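Local coordinates for protein cellulase (Bacteroides salanitronis, PDB 6WQY) that probably hydrolyses internal beta-1,4 linkages of cellulose and related plant polysaccharides, as a broad-specificity endoglucanase of glycoside hydrolase family 5, at residues A62-L67 with G106-A111; V250-P255 with G289-M294; D285-Q290 with E329-A334. All blocks are in the same frame, centred on the assembly; numbering follows the deposited sequence.

Contact 1: A62-L67 with G106-A111; sequences ALFDAL and GYAESA
Phe64 packs against Tyr107, Ala108 and Ala111, joining helix 61-70 to helix 95-110. These are consecutive outer helices of the (beta/alpha)8, or TIM, barrel, and strand 74-77 lies between them in sequence. The Phe64 ring carries most of the contact. Tyr107 CB sits over one of its faces, 3.5 Å from Phe64 CD1. Phe64 CG, anti to its own carbonyl carbon (chi1 -75°), is thereby brought against Tyr107 CB as well. The two side chains cross at about a right angle. Their ring centroids are 5.8 Å apart with planes at 48°, an oblique pair that is neither stacked nor T-shaped. Phe64 CD2 lies 3.6 Å from Ala108 CA, a close approach to backbone. It also meets Ala108 CB, at 3.8 Å. Leu67 CD1, one helical turn on, lies over the opposite face toward the rim. Toward the barrel, Phe64 also touches Val75 of strand 74-77 and Leu113. Ala111 CB fills in beside the backbone of helix 61-70, 3.5 Å from Phe64 O.

Polar links lie at the margin. Gln61 NE2 donates to both Asp65 OD1 and Tyr107 O, so one amide ties the helices just before the 62-67 segment. The Tyr107 hydroxyl leads away to Arg100 NH1. A water lies 2.8 Å from Ser110 OG in one of the two Ser110 conformers, so that half of a water bridge is doubtful. The same water donates to Asp65 OD1 at 2.7 Å.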
ATOM      1  N   ALA A  62      -5.360   4.432  20.545  1.00 11.68           N
ATOM      2  CA  ALA A  62      -4.135   5.037  21.046  1.00 12.29           C
ATOM      3  C   ALA A  62      -3.034   5.022  19.994  1.00 11.29           C
ATOM      4  O   ALA A  62      -2.254   5.975  19.886  1.00 12.01           O
ATOM      5  CB  ALA A  62      -3.667   4.337  22.320  1.00 13.02           C
ATOM      6  N   LEU A  63      -2.937   3.949  19.212  1.00 10.83           N
ATOM      7  CA  LEU A  63      -1.953   3.911  18.130  1.00 10.64           C
ATOM      8  C   LEU A  63      -2.215   5.023  17.124  1.00  9.94           C
ATOM      9  O   LEU A  63      -1.301   5.748  16.728  1.00 10.58           O
ATOM     10  CB  LEU A  63      -1.973   2.554  17.422  1.00 10.40           C
ATOM     11  CG  LEU A  63      -1.173   2.524  16.115  1.00 10.24           C
ATOM     12  CD1 LEU A  63       0.326   2.706  16.349  1.00 10.32           C
ATOM     13  CD2 LEU A  63      -1.479   1.265  15.338  1.00 11.16           C
ATOM     14  N   PHE A  64      -3.458   5.151  16.669  1.00 10.24           N
ATOM     15  CA  PHE A  64      -3.769   6.130  15.631  1.00 10.58           C
ATOM     16  C   PHE A  64      -3.596   7.550  16.133  1.00 10.93           C
ATOM     17  O   PHE A  64      -3.127   8.416  15.388  1.00 10.63           O
ATOM     18  CB  PHE A  64      -5.145   5.830  15.040  1.00 10.10           C
ATOM     19  CG  PHE A  64      -5.124   4.644  14.119  1.00  9.58           C
ATOM     20  CD1 PHE A  64      -5.143   3.353  14.613  1.00 10.60           C
ATOM     21  CD2 PHE A  64      -5.040   4.827  12.751  1.00 11.41           C
ATOM     22  CE1 PHE A  64      -5.081   2.270  13.750  1.00 10.87           C
ATOM     23  CE2 PHE A  64      -4.998   3.763  11.888  1.00 12.43           C
ATOM     24  CZ  PHE A  64      -5.012   2.480  12.385  1.00 12.11           C
ATOM     25  N   ASP A  65      -3.920   7.801  17.401  1.00 10.90           N
ATOM     26  CA  ASP A  65      -3.648   9.107  17.977  1.00 11.40           C
ATOM     27  C   ASP A  65      -2.155   9.400  17.951  1.00 11.43           C
ATOM     28  O   ASP A  65      -1.732  10.525  17.655  1.00 12.26           O
ATOM     29  CB  ASP A  65      -4.149   9.143  19.417  1.00 12.34           C
ATOM     30  CG  ASP A  65      -5.658   9.145  19.540  1.00 13.68           C
ATOM     31  OD1 ASP A  65      -6.375   9.313  18.537  1.00 14.39           O
ATOM     32  OD2 ASP A  65      -6.140   8.987  20.688  1.00 17.81           O
ATOM     33  N   ALA A  66      -1.339   8.384  18.258  1.00 11.05           N
ATOM     34  CA  ALA A  66       0.106   8.551  18.245  1.00 11.94           C
ATOM     35  C   ALA A  66       0.616   8.812  16.833  1.00 10.44           C
ATOM     36  O   ALA A  66       1.523   9.635  16.646  1.00 11.59           O
ATOM     37  CB  ALA A  66       0.787   7.327  18.857  1.00 12.05           C
ATOM     38  N   LEU A  67       0.062   8.128  15.828  1.00 10.38           N
ATOM     39  CA  LEU A  67       0.488   8.367  14.448  1.00 10.83           C
ATOM     40  C   LEU A  67       0.215   9.813  14.044  1.00 10.70           C
ATOM     41  O   LEU A  67       1.055  10.470  13.419  1.00 11.10           O
ATOM     42  CB  LEU A  67      -0.250   7.418  13.509  1.00 10.33           C
ATOM     43  CG  LEU A  67       0.105   5.944  13.661  1.00 10.87           C
ATOM     44  CD1 LEU A  67      -0.854   5.080  12.877  1.00 12.00           C
ATOM     45  CD2 LEU A  67       1.528   5.670  13.220  1.00 15.47           C
ATOM     46  N   GLY A 106     -12.275   3.550  11.764  1.00 10.61           N
ATOM     47  CA  GLY A 106     -12.760   4.582  12.664  1.00 10.99           C
ATOM     48  C   GLY A 106     -11.689   5.182  13.537  1.00 10.82           C
ATOM     49  O   GLY A 106     -11.751   6.373  13.861  1.00 11.16           O
ATOM     50  N   TYR A 107     -10.684   4.390  13.922  1.00 10.82           N
ATOM     51  CA  TYR A 107      -9.567   4.956  14.667  1.00 10.91           C
ATOM     52  C   TYR A 107      -8.857   6.003  13.821  1.00 10.22           C
ATOM     53  O   TYR A 107      -8.494   7.075  14.307  1.00 11.12           O
ATOM     54  CB  TYR A 107      -8.540   3.883  15.029  1.00 11.40           C
ATOM     55  CG  TYR A 107      -8.980   2.734  15.897  1.00 11.48           C
ATOM     56  CD1 TYR A 107     -10.041   2.828  16.786  1.00 12.29           C
ATOM     57  CD2 TYR A 107      -8.308   1.526  15.815  1.00 11.30           C
ATOM     58  CE1 TYR A 107     -10.413   1.736  17.573  1.00 12.58           C
ATOM     59  CE2 TYR A 107      -8.660   0.452  16.587  1.00 12.57           C
ATOM     60  CZ  TYR A 107      -9.713   0.547  17.456  1.00 12.64           C
ATOM     61  OH  TYR A 107     -10.056  -0.565  18.214  1.00 13.78           O
ATOM     62  N   ALA A 108      -8.624   5.689  12.546  1.00 10.96           N
ATOM     63  CA  ALA A 108      -7.973   6.645  11.658  1.00 11.24           C
ATOM     64  C   ALA A 108      -8.828   7.890  11.492  1.00 11.59           C
ATOM     65  O   ALA A 108      -8.326   9.017  11.575  1.00 11.65           O
ATOM     66  CB  ALA A 108      -7.710   5.995  10.302  1.00 12.04           C
ATOM     67  N   GLU A 109     -10.127   7.706  11.284  1.00 11.77           N
ATOM     68  CA  GLU A 109     -11.021   8.829  11.092  1.00 12.68           C
ATOM     69  C   GLU A 109     -10.990   9.745  12.307  1.00 12.22           C
ATOM     70  O   GLU A 109     -10.858  10.965  12.176  1.00 13.23           O
ATOM     71  CB  GLU A 109     -12.439   8.318  10.862  1.00 12.68           C
ATOM     72  CG  GLU A 109     -13.394   9.405  10.412  1.00 14.21           C
ATOM     73  CD  GLU A 109     -14.800   8.902  10.169  1.00 15.09           C
ATOM     74  OE1 GLU A 109     -15.104   7.761  10.568  1.00 17.95           O
ATOM     75  OE2 GLU A 109     -15.597   9.650   9.577  1.00 17.63           O
ATOM     76  N   SER A 110     -11.114   9.160  13.502  0.50 11.52           N
ATOM     77  CA  SER A 110     -11.136   9.920  14.747  0.50 11.48           C
ATOM     78  C   SER A 110      -9.865  10.734  14.917  0.50 12.12           C
ATOM     79  O   SER A 110      -9.901  11.864  15.416  0.50 13.35           O
ATOM     80  CB  SER A 110     -11.304   8.945  15.917  0.50 12.27           C
ATOM     81  OG  SER A 110     -11.157   9.619  17.159  0.50 13.49           O
ATOM     82  N   ALA A 111      -8.728  10.163  14.543  1.00 11.62           N
ATOM     83  CA  ALA A 111      -7.436  10.818  14.671  1.00 11.94           C
ATOM     84  C   ALA A 111      -7.141  11.807  13.561  1.00 12.56           C
ATOM     85  O   ALA A 111      -6.062  12.415  13.575  1.00 13.95           O
ATOM     86  CB  ALA A 111      -6.328   9.768  14.758  1.00 12.51           C
TER
HETATM   87  O   HOH W   1      -8.877  10.390  18.495  1.00 27.85           O

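Contact 2: V250-P255 with G289-M294; sequences VHFYDP and GQFAKM
Val250 meets Met294 where strand 246-251 of the TIM barrel is backed by helix 284-299, the next outer helix of the barrel wall. The two side chains reach tip to tip, with Val250 CG1 3.6 Å from Met294 CE. The Met294 chain is bent at chi2 and chi3, which turns its methyl toward the valine. Ile228 of helix 228-234 touches both residues.

His251 faces the other way and bonds through ND1 to Glu174 OE2. Phe252 returns to the helix, its CG anti to the backbone N (chi1 -178°). It forms a T-shaped pair with Phe291, whose edge points at the Phe252 face. The centroids are 4.8 Å apart and the planes stand at 65°. Phe291 CE1 lies 3.6 Å above the Phe252 ring plane, over its centre. Asp254 N lies over the centre of the opposite face, so the ring is held between the helix and its own chain. Gln290 CB adds a looser contact, 4.1 Å from Phe252 CE1. An alanine in place of Phe252 would probably open a gap at the Phe291 edge and leave CE1 and CZ of Phe291 without the ring face they rest on.

Tyr253 turns away, its OH bonded to Glu309 OE1. Asp254 precedes a cis peptide bond to Pro255. Its OD2 accepts from Asn286 ND2 and from a water at 2.9 Å, which sits in plane at the Phe252 ring edge. That water accepts from Gln290 NE2, which also donates to Asp229 OD2. The other end of the amide is fixed by Lys293, whose NZ lies 2.8 Å from Gln290 OE1, on a lone pair in the carbonyl plane.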
ATOM      1  N   VAL A 250       1.979   1.415  -6.480  1.00  8.73           N
ATOM      2  CA  VAL A 250       3.208   0.643  -6.637  1.00  8.45           C
ATOM      3  C   VAL A 250       3.838   0.452  -5.263  1.00  7.61           C
ATOM      4  O   VAL A 250       3.557   1.187  -4.320  1.00  8.14           O
ATOM      5  CB  VAL A 250       4.213   1.289  -7.611  1.00  8.65           C
ATOM      6  CG1 VAL A 250       3.636   1.348  -9.015  1.00 10.10           C
ATOM      7  CG2 VAL A 250       4.648   2.654  -7.136  1.00 10.32           C
ATOM      8  N   HIS A 251       4.727  -0.533  -5.164  1.00  7.71           N
ATOM      9  CA  HIS A 251       5.540  -0.732  -3.966  1.00  7.64           C
ATOM     10  C   HIS A 251       7.002  -0.563  -4.346  1.00  7.75           C
ATOM     11  O   HIS A 251       7.396  -0.855  -5.482  1.00  8.99           O
ATOM     12  CB  HIS A 251       5.311  -2.118  -3.339  1.00  7.92           C
ATOM     13  CG  HIS A 251       3.914  -2.317  -2.829  1.00  7.85           C
ATOM     14  ND1 HIS A 251       3.451  -3.515  -2.333  1.00  7.51           N
ATOM     15  CD2 HIS A 251       2.880  -1.454  -2.723  1.00  7.47           C
ATOM     16  CE1 HIS A 251       2.189  -3.383  -1.949  1.00  7.99           C
ATOM     17  NE2 HIS A 251       1.812  -2.140  -2.175  1.00  8.11           N
ATOM     18  N   PHE A 252       7.815  -0.089  -3.397  1.00  7.96           N
ATOM     19  CA  PHE A 252       9.207   0.222  -3.697  1.00  8.30           C
ATOM     20  C   PHE A 252      10.082  -0.080  -2.493  1.00  7.92           C
ATOM     21  O   PHE A 252      10.074   0.679  -1.519  1.00  8.63           O
ATOM     22  CB  PHE A 252       9.387   1.685  -4.107  1.00  8.94           C
ATOM     23  CG  PHE A 252      10.802   2.031  -4.471  1.00  8.72           C
ATOM     24  CD1 PHE A 252      11.305   1.715  -5.727  1.00  9.06           C
ATOM     25  CD2 PHE A 252      11.643   2.657  -3.562  1.00  9.70           C
ATOM     26  CE1 PHE A 252      12.604   2.033  -6.067  1.00 10.27           C
ATOM     27  CE2 PHE A 252      12.942   2.971  -3.901  1.00 10.64           C
ATOM     28  CZ  PHE A 252      13.419   2.657  -5.150  1.00 10.27           C
ATOM     29  N   TYR A 253      10.865  -1.145  -2.597  1.00  8.26           N
ATOM     30  CA  TYR A 253      11.804  -1.551  -1.561  1.00  8.74           C
ATOM     31  C   TYR A 253      13.232  -1.635  -2.096  1.00  8.91           C
ATOM     32  O   TYR A 253      14.126  -2.152  -1.406  1.00  9.77           O
ATOM     33  CB  TYR A 253      11.413  -2.900  -0.985  1.00  9.97           C
ATOM     34  CG  TYR A 253      10.143  -2.936  -0.163  1.00  9.16           C
ATOM     35  CD1 TYR A 253      10.149  -2.464   1.142  1.00  9.76           C
ATOM     36  CD2 TYR A 253       8.968  -3.484  -0.665  1.00  8.68           C
ATOM     37  CE1 TYR A 253       9.024  -2.551   1.935  1.00  9.99           C
ATOM     38  CE2 TYR A 253       7.830  -3.555   0.120  1.00  9.03           C
ATOM     39  CZ  TYR A 253       7.863  -3.097   1.424  1.00  8.40           C
ATOM     40  OH  TYR A 253       6.800  -3.217   2.285  1.00  9.38           O
ATOM     41  N   ASP A 254      13.487  -1.138  -3.301  1.00  9.18           N
ATOM     42  CA  ASP A 254      14.780  -1.391  -3.921  1.00  9.01           C
ATOM     43  C   ASP A 254      15.902  -0.749  -3.108  1.00  9.50           C
ATOM     44  O   ASP A 254      15.795   0.427  -2.746  1.00  9.63           O
ATOM     45  CB  ASP A 254      14.850  -0.786  -5.325  1.00  9.49           C
ATOM     46  CG  ASP A 254      13.913  -1.425  -6.323  1.00  9.72           C
ATOM     47  OD1 ASP A 254      13.260  -2.452  -6.014  1.00 11.15           O
ATOM     48  OD2 ASP A 254      13.864  -0.883  -7.477  1.00 10.38           O
ATOM     49  N   PRO A 255      17.019  -1.450  -2.864  1.00 10.17           N
ATOM     50  CA  PRO A 255      17.277  -2.872  -3.134  1.00 10.76           C
ATOM     51  C   PRO A 255      16.838  -3.694  -1.923  1.00 10.29           C
ATOM     52  O   PRO A 255      17.311  -3.423  -0.802  1.00 11.02           O
ATOM     53  CB  PRO A 255      18.791  -2.918  -3.336  1.00 10.46           C
ATOM     54  CG  PRO A 255      19.320  -1.790  -2.485  1.00 11.92           C
ATOM     55  CD  PRO A 255      18.203  -0.794  -2.277  1.00 10.64           C
ATOM     56  N   GLY A 289      15.699   7.106 -10.971  1.00 11.68           N
ATOM     57  CA  GLY A 289      15.384   6.508 -12.255  1.00 12.35           C
ATOM     58  C   GLY A 289      14.043   5.806 -12.266  1.00 11.43           C
ATOM     59  O   GLY A 289      13.270   5.912 -13.226  1.00 12.40           O
ATOM     60  N   GLN A 290      13.749   5.054 -11.208  1.00 10.71           N
ATOM     61  CA  GLN A 290      12.471   4.359 -11.127  1.00 10.62           C
ATOM     62  C   GLN A 290      11.331   5.341 -10.927  1.00 10.69           C
ATOM     63  O   GLN A 290      10.266   5.196 -11.542  1.00 11.12           O
ATOM     64  CB  GLN A 290      12.515   3.327 -10.005  1.00 10.88           C
ATOM     65  CG  GLN A 290      13.473   2.184 -10.268  1.00 10.90           C
ATOM     66  CD  GLN A 290      13.136   1.461 -11.554  1.00 11.19           C
ATOM     67  OE1 GLN A 290      13.700   1.754 -12.605  1.00 12.91           O
ATOM     68  NE2 GLN A 290      12.208   0.517 -11.475  1.00 11.95           N
ATOM     69  N   PHE A 291      11.510   6.327 -10.048  1.00 10.81           N
ATOM     70  CA  PHE A 291      10.424   7.277  -9.832  1.00 10.86           C
ATOM     71  C   PHE A 291      10.201   8.142 -11.077  1.00 11.87           C
ATOM     72  O   PHE A 291       9.061   8.565 -11.339  1.00 12.10           O
ATOM     73  CB  PHE A 291      10.667   8.132  -8.586  1.00 11.35           C
ATOM     74  CG  PHE A 291      10.601   7.379  -7.279  1.00 10.96           C
ATOM     75  CD1 PHE A 291      10.386   6.018  -7.214  1.00 11.24           C
ATOM     76  CD2 PHE A 291      10.759   8.071  -6.091  1.00 10.67           C
ATOM     77  CE1 PHE A 291      10.348   5.360  -5.987  1.00 11.13           C
ATOM     78  CE2 PHE A 291      10.729   7.426  -4.870  1.00 11.86           C
ATOM     79  CZ  PHE A 291      10.526   6.076  -4.816  1.00 11.03           C
ATOM     80  N   ALA A 292      11.262   8.392 -11.867  1.00 11.99           N
ATOM     81  CA  ALA A 292      11.107   9.128 -13.119  1.00 12.46           C
ATOM     82  C   ALA A 292      10.199   8.384 -14.087  1.00 12.28           C
ATOM     83  O   ALA A 292       9.466   9.018 -14.863  1.00 13.21           O
ATOM     84  CB  ALA A 292      12.472   9.385 -13.751  1.00 13.53           C
ATOM     85  N   LYS A 293      10.231   7.048 -14.076  1.00 11.99           N
ATOM     86  CA  LYS A 293       9.328   6.290 -14.946  1.00 12.10           C
ATOM     87  C   LYS A 293       7.884   6.526 -14.543  1.00 11.77           C
ATOM     88  O   LYS A 293       7.008   6.713 -15.399  1.00 12.59           O
ATOM     89  CB  LYS A 293       9.666   4.799 -14.887  1.00 13.17           C
ATOM     90  CG  LYS A 293      11.042   4.448 -15.413  1.00 12.72           C
ATOM     91  CD  LYS A 293      11.398   2.987 -15.208  1.00 13.36           C
ATOM     92  CE  LYS A 293      12.784   2.677 -15.724  1.00 15.15           C
ATOM     93  NZ  LYS A 293      13.240   1.307 -15.343  1.00 14.27           N
ATOM     94  N   MET A 294       7.616   6.522 -13.236  1.00 11.34           N
ATOM     95  CA  MET A 294       6.265   6.783 -12.758  1.00 11.18           C
ATOM     96  C   MET A 294       5.823   8.200 -13.101  1.00 11.62           C
ATOM     97  O   MET A 294       4.659   8.429 -13.465  1.00 12.16           O
ATOM     98  CB  MET A 294       6.197   6.584 -11.242  1.00 11.15           C
ATOM     99  CG  MET A 294       6.346   5.137 -10.801  1.00 10.91           C
ATOM    100  SD  MET A 294       5.031   4.026 -11.409  1.00 11.15           S
ATOM    101  CE  MET A 294       3.634   4.660 -10.485  1.00 11.48           C
TER
HETATM  102  O   HOH W   2      11.404  -0.093  -8.757  1.00 11.18           O

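Contact 3: D285-Q290 with E329-A334; sequences DNVTGQ and EYVCKA
Val287 faces Tyr330, Val331 and Ala334 between two neighbouring outer helices of the TIM barrel, 284-299 and 318-337. The local axes are 10.0 Å apart and nearly parallel, crossing at -19°. Val287 carries the centre of the contact. Its CB lies at the edge of the Tyr330 ring, in the ring plane, 4.0 Å from CE1. From there the branches part. CG1 stands anti to the backbone N (chi1 179°) and meets Ala334 CB at 3.7 Å. It also passes Tyr330 CE1, so it fills the groove between two residues one turn apart. CG2, anti to the carbonyl carbon, meets Val331 CG2 at 4.1 Å, and those two side chains cross at about a right angle.

Thr288 handles the outer margin. Its CG2 packs 3.6 Å from Tyr330 OH, oblique to the ring. Thr288 OG1 is 2.7 Å from a water that is also 2.9 Å from Tyr330 OH. This water links the two hydroxyls, while OG1 keeps a weak bond to Glu284 O in its own helix. Deeper in, Phe291 of the first helix touches both Val331 and Ala334.

The chemistry is thus apolar inside and water-bridged outside. Across these two segments the helices are joined by shape and burial, and their polar link runs through solvent.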
ATOM      1  N   ASP A 285      20.646   6.626  -7.926  0.70 11.61           N
ATOM      2  CA  ASP A 285      20.208   6.727  -9.312  0.70 12.68           C
ATOM      3  C   ASP A 285      19.076   5.757  -9.621  0.70 11.33           C
ATOM      4  O   ASP A 285      18.285   6.003 -10.545  0.70 12.64           O
ATOM      5  CB  ASP A 285      21.386   6.493 -10.257  0.70 14.27           C
ATOM      6  CG  ASP A 285      22.068   5.158 -10.027  0.70 16.69           C
ATOM      7  OD1 ASP A 285      22.381   4.839  -8.862  0.70 19.64           O
ATOM      8  OD2 ASP A 285      22.297   4.428 -11.017  0.70 26.33           O
ATOM      9  N   ASN A 286      18.984   4.639  -8.894  1.00 10.95           N
ATOM     10  CA  ASN A 286      17.842   3.751  -9.066  1.00 11.36           C
ATOM     11  C   ASN A 286      16.570   4.373  -8.500  1.00 10.65           C
ATOM     12  O   ASN A 286      15.487   4.227  -9.084  1.00 10.89           O
ATOM     13  CB  ASN A 286      18.095   2.388  -8.431  1.00 10.72           C
ATOM     14  CG  ASN A 286      16.961   1.421  -8.698  1.00 10.25           C
ATOM     15  OD1 ASN A 286      16.764   0.995  -9.846  1.00 11.73           O
ATOM     16  ND2 ASN A 286      16.201   1.087  -7.669  1.00 10.85           N
ATOM     17  N   VAL A 287      16.668   5.051  -7.356  1.00 10.15           N
ATOM     18  CA  VAL A 287      15.494   5.705  -6.792  1.00 10.54           C
ATOM     19  C   VAL A 287      14.933   6.722  -7.776  1.00 11.14           C
ATOM     20  O   VAL A 287      13.744   6.703  -8.125  1.00 11.50           O
ATOM     21  CB  VAL A 287      15.839   6.376  -5.451  1.00 10.74           C
ATOM     22  CG1 VAL A 287      14.596   7.069  -4.891  1.00 12.00           C
ATOM     23  CG2 VAL A 287      16.395   5.389  -4.451  1.00 10.66           C
ATOM     24  N   THR A 288      15.777   7.644  -8.228  1.00 11.85           N
ATOM     25  CA  THR A 288      15.284   8.676  -9.135  1.00 12.58           C
ATOM     26  C   THR A 288      14.941   8.098 -10.502  1.00 11.94           C
ATOM     27  O   THR A 288      13.968   8.535 -11.135  1.00 13.20           O
ATOM     28  CB  THR A 288      16.281   9.829  -9.259  1.00 15.06           C
ATOM     29  OG1 THR A 288      17.538   9.317  -9.678  1.00 14.25           O
ATOM     30  CG2 THR A 288      16.447  10.543  -7.929  1.00 16.33           C
ATOM     31  N   GLY A 289      15.699   7.106 -10.971  1.00 11.68           N
ATOM     32  CA  GLY A 289      15.384   6.508 -12.255  1.00 12.35           C
ATOM     33  C   GLY A 289      14.043   5.806 -12.266  1.00 11.43           C
ATOM     34  O   GLY A 289      13.270   5.912 -13.226  1.00 12.40           O
ATOM     35  N   GLN A 290      13.749   5.054 -11.208  1.00 10.71           N
ATOM     36  CA  GLN A 290      12.471   4.359 -11.127  1.00 10.62           C
ATOM     37  C   GLN A 290      11.331   5.341 -10.927  1.00 10.69           C
ATOM     38  O   GLN A 290      10.266   5.196 -11.542  1.00 11.12           O
ATOM     39  CB  GLN A 290      12.515   3.327 -10.005  1.00 10.88           C
ATOM     40  CG  GLN A 290      13.473   2.184 -10.268  1.00 10.90           C
ATOM     41  CD  GLN A 290      13.136   1.461 -11.554  1.00 11.19           C
ATOM     42  OE1 GLN A 290      13.700   1.754 -12.605  1.00 12.91           O
ATOM     43  NE2 GLN A 290      12.208   0.517 -11.475  1.00 11.95           N
ATOM     44  N   GLU A 329      15.290   9.111   4.159  1.00 11.05           N
ATOM     45  CA  GLU A 329      15.169  10.525   3.824  1.00 12.66           C
ATOM     46  C   GLU A 329      15.272  10.721   2.319  1.00 13.29           C
ATOM     47  O   GLU A 329      14.482  11.470   1.721  1.00 14.54           O
ATOM     48  CB  GLU A 329      16.238  11.337   4.570  1.00 13.44           C
ATOM     49  CG  GLU A 329      15.975  12.835   4.592  1.00 14.86           C
ATOM     50  CD  GLU A 329      16.936  13.627   5.473  1.00 11.85           C
ATOM     51  OE1 GLU A 329      17.845  13.080   6.118  1.00 16.43           O
ATOM     52  OE2 GLU A 329      16.804  14.881   5.472  1.00 18.97           O
ATOM     53  N   TYR A 330      16.219  10.032   1.680  1.00 12.14           N
ATOM     54  CA  TYR A 330      16.405  10.173   0.241  1.00 12.41           C
ATOM     55  C   TYR A 330      15.177   9.698  -0.527  1.00 12.25           C
ATOM     56  O   TYR A 330      14.724  10.359  -1.482  1.00 12.71           O
ATOM     57  CB  TYR A 330      17.641   9.392  -0.212  1.00 12.11           C
ATOM     58  CG  TYR A 330      18.045   9.758  -1.610  1.00 11.76           C
ATOM     59  CD1 TYR A 330      17.514   9.107  -2.708  1.00 11.91           C
ATOM     60  CD2 TYR A 330      18.929  10.793  -1.836  1.00 11.90           C
ATOM     61  CE1 TYR A 330      17.866   9.470  -3.988  1.00 13.75           C
ATOM     62  CE2 TYR A 330      19.286  11.163  -3.113  1.00 13.56           C
ATOM     63  CZ  TYR A 330      18.746  10.502  -4.183  1.00 12.44           C
ATOM     64  OH  TYR A 330      19.082  10.862  -5.466  1.00 15.20           O
ATOM     65  N   VAL A 331      14.623   8.552  -0.139  1.00 11.84           N
ATOM     66  CA  VAL A 331      13.477   8.000  -0.843  1.00 11.14           C
ATOM     67  C   VAL A 331      12.243   8.864  -0.627  1.00 11.00           C
ATOM     68  O   VAL A 331      11.459   9.074  -1.557  1.00 11.37           O
ATOM     69  CB  VAL A 331      13.246   6.535  -0.423  1.00 12.19           C
ATOM     70  CG1 VAL A 331      11.947   6.009  -1.001  1.00 12.44           C
ATOM     71  CG2 VAL A 331      14.407   5.665  -0.876  1.00 12.28           C
ATOM     72  N   CYS A 332      12.032   9.367   0.594  1.00 10.86           N
ATOM     73  CA  CYS A 332      10.856  10.208   0.827  1.00 10.94           C
ATOM     74  C   CYS A 332      10.948  11.528   0.066  1.00 11.52           C
ATOM     75  O   CYS A 332       9.943  12.001  -0.484  1.00 12.39           O
ATOM     76  CB  CYS A 332      10.626  10.438   2.315  1.00 11.39           C
ATOM     77  SG  CYS A 332       9.972   8.994   3.184  1.00 11.19           S
ATOM     78  N   LYS A 333      12.135  12.132   0.021  0.65 11.40           N
ATOM     79  CA  LYS A 333      12.303  13.365  -0.740  0.65 12.36           C
ATOM     80  C   LYS A 333      12.096  13.120  -2.231  0.65 12.83           C
ATOM     81  O   LYS A 333      11.466  13.937  -2.919  0.65 15.11           O
ATOM     82  CB  LYS A 333      13.679  13.957  -0.447  0.65 12.39           C
ATOM     83  CG  LYS A 333      14.007  15.222  -1.229  0.65 16.74           C
ATOM     84  CD  LYS A 333      12.970  16.313  -1.009  0.65 17.54           C
ATOM     85  CE  LYS A 333      13.402  17.618  -1.668  0.65 21.96           C
ATOM     86  NZ  LYS A 333      12.259  18.554  -1.849  0.65 31.37           N
ATOM     87  N   ALA A 334      12.593  11.994  -2.750  1.00 11.64           N
ATOM     88  CA  ALA A 334      12.373  11.663  -4.148  1.00 12.16           C
ATOM     89  C   ALA A 334      10.900  11.404  -4.417  1.00 12.04           C
ATOM     90  O   ALA A 334      10.367  11.830  -5.454  1.00 12.55           O
ATOM     91  CB  ALA A 334      13.228  10.468  -4.548  1.00 12.44           C
TER
HETATM   92  O   HOH W   3      19.642  10.308  -8.235  1.00 18.18           O

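How the contacts relate
From the N terminus, contact 1 comes first. It closes a loop from helix 61-70 through strand 74-77 to helix 95-110 and is complete before the others begin. Contact 2 opens at the end of strand 246-251 and closes on helix 284-299. Contact 3 starts on that same helix, at 285-290, where contact 2 ends, and closes on helix 318-337. The two follow one another as links sharing helix 284-299, overlapping at Gly289 and Gln290, and none of the three nests. Their centres are 8 Å apart. Phe252 CZ packs on Val287 CA, so the two packings are continuous. Contact 1 lies about 29 Å from both, centre to centre, across the barrel from contact 2.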